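Local coordinates for BLUF domain-containing protein (PDB 6W6Z) that probably senses blue light through a bound flavin as a BLUF-family photoreceptor, with a part in regulating biofilm formation and iron uptake, at residues L5-Q10 against Y74-L79; D46-Q51 against T114-L119. All blocks are in the same frame, centred on the assembly; numbering follows the deposited sequence.

Interaction 1: L5-Q10 against Y74-L79; sequences LCYASQ and YNIKWL. With FMN (flavin mononucleotide), chain B.
Antiparallel pairing of Tyr-7 with Trp-78 and of Ala-8 with Lys-77 joins strand 2-11 to the outermost strand 73-83; the two segment axes run at 154°. Ala-8 and Lys-77 form a hydrogen-bonded pair, with Lys-77 N to Ala-8 O at 2.7 Å and Ala-8 N to Lys-77 O at 2.9 Å. Beyond them the register slips by one residue: Gln-10 takes up the next hydrogen-bonded pair with Tyr-74 instead of Asn-75, Gln-10 N donating to Tyr-74 O (2.9 Å) and Tyr-74 N donating back to Gln-10 O. This slip is a beta bulge at the corner near Asn-75.

At the bulge, Gln-10 and Tyr-74 lie side by side. Gln-10 CB sits over one face of the Tyr-74 ring, 4.0 Å from its centroid and 20° off the normal, a CH-pi contact, while Gln-10 CG reaches Tyr-74 OH at 3.4 Å. The polar ends of both bond to Glu-13. On the Tyr-7 face, Trp-78 CG is anti to the backbone N (chi1 -176°), which starts the ring toward Leu-5 and Cys-6. Its ring edge at CD1 meets Cys-6 O in plane at 3.6 Å, and its NE1, hydrogen-bonded to Thr-81 OG1, approaches Leu-5 CG at 3.8 Å, the side chains crossing at about a right angle. Helix 57-67 packs on this face through Phe-64. Tyr-7 CD1 touches Ile-76 CG2, and Tyr-7 OH comes within 3.6 Å of FMN C7M while hydrogen-bonding to Gln-51 OE1. Such pairing of the first and fourth strands is typical of the ferredoxin-like BLUF fold.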
# COMPACT_ATOMS: atom_id res chain seq x y z
N LEU A 5 7.32 -3.47 -6.43
CA LEU A 5 7.49 -1.99 -6.52
C LEU A 5 6.93 -1.42 -5.23
O LEU A 5 5.78 -1.75 -4.88
CB LEU A 5 6.76 -1.43 -7.74
CG LEU A 5 6.95 0.07 -7.99
CD1 LEU A 5 6.86 0.40 -9.49
CD2 LEU A 5 5.98 0.93 -7.19
N CYS A 6 7.70 -0.56 -4.56
CA CYS A 6 7.31 0.04 -3.27
C CYS A 6 7.37 1.55 -3.42
O CYS A 6 8.34 2.07 -4.02
CB CYS A 6 8.21 -0.40 -2.11
SG CYS A 6 8.23 -2.20 -1.84
N TYR A 7 6.41 2.24 -2.83
CA TYR A 7 6.42 3.71 -2.78
C TYR A 7 5.71 4.15 -1.52
O TYR A 7 4.93 3.41 -0.88
CB TYR A 7 5.82 4.30 -4.06
CG TYR A 7 4.32 4.21 -4.06
CD1 TYR A 7 3.56 5.20 -3.45
CD2 TYR A 7 3.68 3.09 -4.56
CE1 TYR A 7 2.18 5.08 -3.38
CE2 TYR A 7 2.29 2.98 -4.51
CZ TYR A 7 1.54 3.98 -3.90
OH TYR A 7 0.19 3.84 -3.79
N ALA A 8 5.96 5.40 -1.15
CA ALA A 8 5.21 6.03 -0.07
C ALA A 8 4.64 7.35 -0.61
O ALA A 8 5.14 7.88 -1.64
CB ALA A 8 6.09 6.19 1.16
N SER A 9 3.56 7.81 -0.00
CA SER A 9 2.83 9.02 -0.47
C SER A 9 2.19 9.72 0.73
O SER A 9 2.03 9.10 1.79
CB SER A 9 1.77 8.69 -1.49
OG SER A 9 0.73 7.94 -0.89
N GLN A 10 1.84 10.99 0.55
CA GLN A 10 1.07 11.77 1.54
C GLN A 10 -0.41 11.67 1.18
O GLN A 10 -0.81 11.83 -0.02
CB GLN A 10 1.56 13.22 1.57
CG GLN A 10 0.99 13.99 2.74
CD GLN A 10 1.58 13.60 4.07
OE1 GLN A 10 2.59 12.91 4.14
NE2 GLN A 10 0.98 14.06 5.16
N TYR A 74 -0.63 12.49 -2.89
CA TYR A 74 0.33 13.40 -3.58
C TYR A 74 1.71 13.22 -2.96
O TYR A 74 1.84 12.44 -1.97
CB TYR A 74 -0.14 14.86 -3.49
CG TYR A 74 -0.06 15.44 -2.10
CD1 TYR A 74 -1.02 15.18 -1.13
CD2 TYR A 74 0.95 16.32 -1.77
CE1 TYR A 74 -0.92 15.71 0.14
CE2 TYR A 74 1.04 16.90 -0.53
CZ TYR A 74 0.12 16.57 0.45
OH TYR A 74 0.28 17.16 1.67
N ASN A 75 2.73 13.88 -3.52
CA ASN A 75 4.10 13.78 -2.97
C ASN A 75 4.54 12.30 -3.01
O ASN A 75 5.03 11.79 -2.02
CB ASN A 75 4.15 14.29 -1.52
CG ASN A 75 5.54 14.64 -1.03
OD1 ASN A 75 6.00 15.75 -1.26
ND2 ASN A 75 6.20 13.73 -0.31
N ILE A 76 4.37 11.63 -4.14
CA ILE A 76 4.70 10.18 -4.24
C ILE A 76 6.23 10.06 -4.18
O ILE A 76 6.89 10.72 -4.97
CB ILE A 76 4.09 9.52 -5.50
CG1 ILE A 76 2.59 9.22 -5.41
CG2 ILE A 76 4.80 8.21 -5.83
CD1 ILE A 76 1.66 10.40 -5.36
N LYS A 77 6.75 9.24 -3.27
CA LYS A 77 8.18 8.89 -3.14
C LYS A 77 8.39 7.42 -3.55
O LYS A 77 8.18 6.50 -2.72
CB LYS A 77 8.62 9.16 -1.71
CG LYS A 77 10.08 8.84 -1.41
CD LYS A 77 10.43 9.08 0.06
CE LYS A 77 11.91 8.94 0.32
NZ LYS A 77 12.17 8.65 1.75
N TRP A 78 8.87 7.22 -4.78
CA TRP A 78 9.20 5.88 -5.32
C TRP A 78 10.44 5.34 -4.59
O TRP A 78 11.50 6.00 -4.64
CB TRP A 78 9.41 6.00 -6.83
CG TRP A 78 9.67 4.72 -7.56
CD1 TRP A 78 9.55 3.45 -7.10
CD2 TRP A 78 9.97 4.62 -8.96
NE1 TRP A 78 9.82 2.56 -8.09
CE2 TRP A 78 10.07 3.25 -9.25
CE3 TRP A 78 10.19 5.56 -9.97
CZ2 TRP A 78 10.39 2.79 -10.54
CZ3 TRP A 78 10.49 5.11 -11.24
CH2 TRP A 78 10.60 3.74 -11.51
N LEU A 79 10.31 4.21 -3.91
CA LEU A 79 11.41 3.69 -3.09
C LEU A 79 12.25 2.71 -3.91
O LEU A 79 13.48 2.84 -3.92
CB LEU A 79 10.84 3.04 -1.84
CG LEU A 79 10.31 4.07 -0.86
CD1 LEU A 79 9.47 3.41 0.23
CD2 LEU A 79 11.48 4.84 -0.26
N1 FMN B . -5.84 0.73 -7.92
C2 FMN B . -5.61 -0.56 -8.22
O2 FMN B . -6.18 -1.03 -9.25
N3 FMN B . -4.70 -1.30 -7.54
C4 FMN B . -4.03 -0.84 -6.48
O4 FMN B . -3.24 -1.52 -5.84
C4A FMN B . -4.28 0.54 -6.06
N5 FMN B . -3.69 1.08 -5.01
C5A FMN B . -3.93 2.39 -4.74
C6 FMN B . -3.31 2.94 -3.64
C7 FMN B . -3.49 4.27 -3.33
C7M FMN B . -2.79 4.80 -2.11
C8 FMN B . -4.46 5.10 -4.06
C8M FMN B . -4.66 6.55 -3.63
C9 FMN B . -5.09 4.55 -5.16
C9A FMN B . -4.88 3.21 -5.49
N10 FMN B . -5.53 2.60 -6.55
C10 FMN B . -5.23 1.29 -6.86
C1' FMN B . -6.55 3.32 -7.40
C2' FMN B . -6.06 3.88 -8.72
O2' FMN B . -5.29 5.07 -8.45
C3' FMN B . -7.30 4.23 -9.57
O3' FMN B . -8.28 4.94 -8.81
C4' FMN B . -8.05 3.02 -10.09
O4' FMN B . -7.13 2.15 -10.79
C5' FMN B . -9.17 3.44 -11.07
O5' FMN B . -8.67 4.10 -12.25
P FMN B . -9.64 4.57 -13.50
O1P FMN B . -9.96 6.02 -13.16
O2P FMN B . -8.73 4.36 -14.69
O3P FMN B . -10.87 3.68 -13.49

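Interaction 2: D46-Q51 against T114-L119; sequences DNAFFQ and TFNPLL. With FMN (flavin mononucleotide), chain B.
Asp-46 meets Phe-115 and Asn-116 with successive atoms of its side chain. CB lies 4.2 Å from Asn-116 N, a buried amide with no hydrogen-bond partner in the model. With CG anti to the carbonyl carbon (chi1 -76°), the carboxylate carbon comes 3.9 Å from Phe-115 N. At the tip, OD2 accepts a nearly straight hydrogen bond from Phe-115 N at 3.0 Å (170° at the hydrogen), met from above the carboxylate plane. The same oxygen lies 3.4 Å from Phe-115 CD2, with carboxylate and ring planes 59° apart. The other oxygen, OD1, forms a salt bridge with Arg-99, so both carboxylate oxygens are engaged.

Farther along, Ala-48 CB presses on Asn-116 OD1 at 3.3 Å. That oxygen also accepts from Leu-118 N, which makes an Asx turn leading into the 3-10 segment 117-119. Pro-117 then packs against the strand by two ring atoms: its CD reaches Ala-48 CB, and its CB meets Phe-50 CB at 3.5 Å.

Phe-49 points away from the loop, and FMN C7M stands over the centre of its ring, 3.8 Å above the plane. Gln-51 continues to the flavin, where its NE2 donates to FMN N5 at 3.0 Å and only weakly to O4. Strand 48-54 thus carries flavin contacts at Phe-49 and Gln-51 and receives the loop at Ala-48 and Phe-50. Pro-117 also touches Tyr-43 of neighbouring strand 39-45, and Phe-50 meets Phe-128 of helix 125-134 edge-to-face.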
# COMPACT_ATOMS: atom_id res chain seq x y z
N ASP A 46 -0.97 8.14 9.99
CA ASP A 46 -0.42 9.51 10.11
C ASP A 46 -0.52 10.24 8.75
O ASP A 46 0.47 10.90 8.33
CB ASP A 46 1.01 9.41 10.66
CG ASP A 46 1.06 9.11 12.15
OD1 ASP A 46 0.01 8.75 12.68
OD2 ASP A 46 2.14 9.27 12.78
N ASN A 47 -1.68 10.19 8.10
CA ASN A 47 -2.00 10.91 6.83
C ASN A 47 -1.02 10.53 5.72
O ASN A 47 -0.72 11.40 4.89
CB ASN A 47 -2.00 12.44 7.01
CG ASN A 47 -3.20 12.93 7.79
OD1 ASN A 47 -4.28 12.34 7.71
ND2 ASN A 47 -3.03 13.99 8.56
N ALA A 48 -0.58 9.28 5.66
CA ALA A 48 0.36 8.85 4.61
C ALA A 48 0.17 7.38 4.30
O ALA A 48 -0.39 6.65 5.15
CB ALA A 48 1.79 9.15 5.04
N PHE A 49 0.59 6.99 3.10
CA PHE A 49 0.51 5.59 2.62
C PHE A 49 1.90 5.02 2.37
O PHE A 49 2.85 5.70 1.99
CB PHE A 49 -0.28 5.52 1.32
CG PHE A 49 -1.71 5.94 1.39
CD1 PHE A 49 -2.68 5.07 1.91
CD2 PHE A 49 -2.11 7.18 0.89
CE1 PHE A 49 -4.01 5.43 1.90
CE2 PHE A 49 -3.45 7.55 0.94
CZ PHE A 49 -4.40 6.66 1.42
N PHE A 50 1.97 3.71 2.43
CA PHE A 50 3.08 2.92 1.90
C PHE A 50 2.41 1.81 1.11
O PHE A 50 1.43 1.28 1.64
CB PHE A 50 3.99 2.37 3.00
CG PHE A 50 4.96 1.33 2.46
CD1 PHE A 50 4.56 0.01 2.23
CD2 PHE A 50 6.22 1.71 2.04
CE1 PHE A 50 5.44 -0.91 1.68
CE2 PHE A 50 7.11 0.78 1.51
CZ PHE A 50 6.71 -0.52 1.30
N GLN A 51 2.83 1.58 -0.12
CA GLN A 51 2.26 0.45 -0.86
C GLN A 51 3.37 -0.38 -1.48
O GLN A 51 4.37 0.17 -1.99
CB GLN A 51 1.26 0.92 -1.90
CG GLN A 51 0.46 -0.23 -2.47
CD GLN A 51 -0.62 0.21 -3.43
OE1 GLN A 51 -0.44 1.15 -4.20
NE2 GLN A 51 -1.77 -0.46 -3.34
N THR A 114 7.06 9.99 14.45
CA THR A 114 5.79 9.76 13.70
C THR A 114 5.89 8.43 12.96
O THR A 114 6.96 7.86 12.89
CB THR A 114 5.44 10.93 12.78
OG1 THR A 114 6.42 11.03 11.74
CG2 THR A 114 5.34 12.23 13.54
N PHE A 115 4.77 7.92 12.48
CA PHE A 115 4.68 6.59 11.84
C PHE A 115 4.40 6.77 10.35
O PHE A 115 3.83 5.87 9.68
CB PHE A 115 3.63 5.86 12.65
CG PHE A 115 3.92 5.98 14.12
CD1 PHE A 115 5.00 5.28 14.65
CD2 PHE A 115 3.21 6.84 14.93
CE1 PHE A 115 5.30 5.38 15.99
CE2 PHE A 115 3.53 6.95 16.27
CZ PHE A 115 4.58 6.23 16.79
N ASN A 116 4.82 7.91 9.84
CA ASN A 116 4.64 8.30 8.42
C ASN A 116 5.68 7.54 7.61
O ASN A 116 6.88 7.71 7.81
CB ASN A 116 4.77 9.81 8.26
CG ASN A 116 4.54 10.32 6.85
OD1 ASN A 116 4.89 9.67 5.87
ND2 ASN A 116 3.94 11.50 6.77
N PRO A 117 5.25 6.67 6.68
CA PRO A 117 6.18 5.86 5.91
C PRO A 117 7.06 6.66 4.94
O PRO A 117 8.03 6.13 4.46
CB PRO A 117 5.31 4.84 5.15
CG PRO A 117 3.90 5.36 5.26
CD PRO A 117 3.85 6.38 6.37
N LEU A 118 6.77 7.95 4.70
CA LEU A 118 7.71 8.78 3.90
C LEU A 118 9.08 8.87 4.60
O LEU A 118 10.05 9.24 3.90
CB LEU A 118 7.09 10.16 3.67
CG LEU A 118 5.97 10.19 2.64
CD1 LEU A 118 5.16 11.48 2.75
CD2 LEU A 118 6.52 10.02 1.25
N LEU A 119 9.16 8.59 5.91
CA LEU A 119 10.43 8.60 6.69
C LEU A 119 11.25 7.33 6.42
O LEU A 119 12.38 7.28 6.91
CB LEU A 119 10.10 8.62 8.19
CG LEU A 119 9.30 9.81 8.71
CD1 LEU A 119 8.79 9.52 10.12
CD2 LEU A 119 10.12 11.08 8.68
N1 FMN B . -5.84 0.73 -7.92
C2 FMN B . -5.61 -0.56 -8.22
O2 FMN B . -6.18 -1.03 -9.25
N3 FMN B . -4.70 -1.30 -7.54
C4 FMN B . -4.03 -0.84 -6.48
O4 FMN B . -3.24 -1.52 -5.84
C4A FMN B . -4.28 0.54 -6.06
N5 FMN B . -3.69 1.08 -5.01
C5A FMN B . -3.93 2.39 -4.74
C6 FMN B . -3.31 2.94 -3.64
C7 FMN B . -3.49 4.27 -3.33
C7M FMN B . -2.79 4.80 -2.11
C8 FMN B . -4.46 5.10 -4.06
C8M FMN B . -4.66 6.55 -3.63
C9 FMN B . -5.09 4.55 -5.16
C9A FMN B . -4.88 3.21 -5.49
N10 FMN B . -5.53 2.60 -6.55
C10 FMN B . -5.23 1.29 -6.86
C1' FMN B . -6.55 3.32 -7.40
C2' FMN B . -6.06 3.88 -8.72
O2' FMN B . -5.29 5.07 -8.45
C3' FMN B . -7.30 4.23 -9.57
O3' FMN B . -8.28 4.94 -8.81
C4' FMN B . -8.05 3.02 -10.09
O4' FMN B . -7.13 2.15 -10.79
C5' FMN B . -9.17 3.44 -11.07
O5' FMN B . -8.67 4.10 -12.25
P FMN B . -9.64 4.57 -13.50
O1P FMN B . -9.96 6.02 -13.16
O2P FMN B . -8.73 4.36 -14.69
O3P FMN B . -10.87 3.68 -13.49

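How the interactions relate
Both contacts reach the same sheet, where strands 2-11 and 48-54 are neighbours, and their centres lie about 9 Å apart. Interaction 1 joins two strands by reciprocal backbone hydrogen bonds and is largely buried on its inner strand but exposed at parts of the outer one. Interaction 2 lays a loop against a strand, with a backbone N-H to carboxylate hydrogen bond at its partly exposed end and apolar packing at its buried end. They meet directly: Tyr-7 OH hydrogen-bonds to Gln-51 OE1 (2.8 Å), linking the two at the flavin, while Gln-10 OE1 accepts from Asn-116 ND2 and Lys-77 NZ bonds to Leu-118 O, tying the loop to both strands of interaction 1.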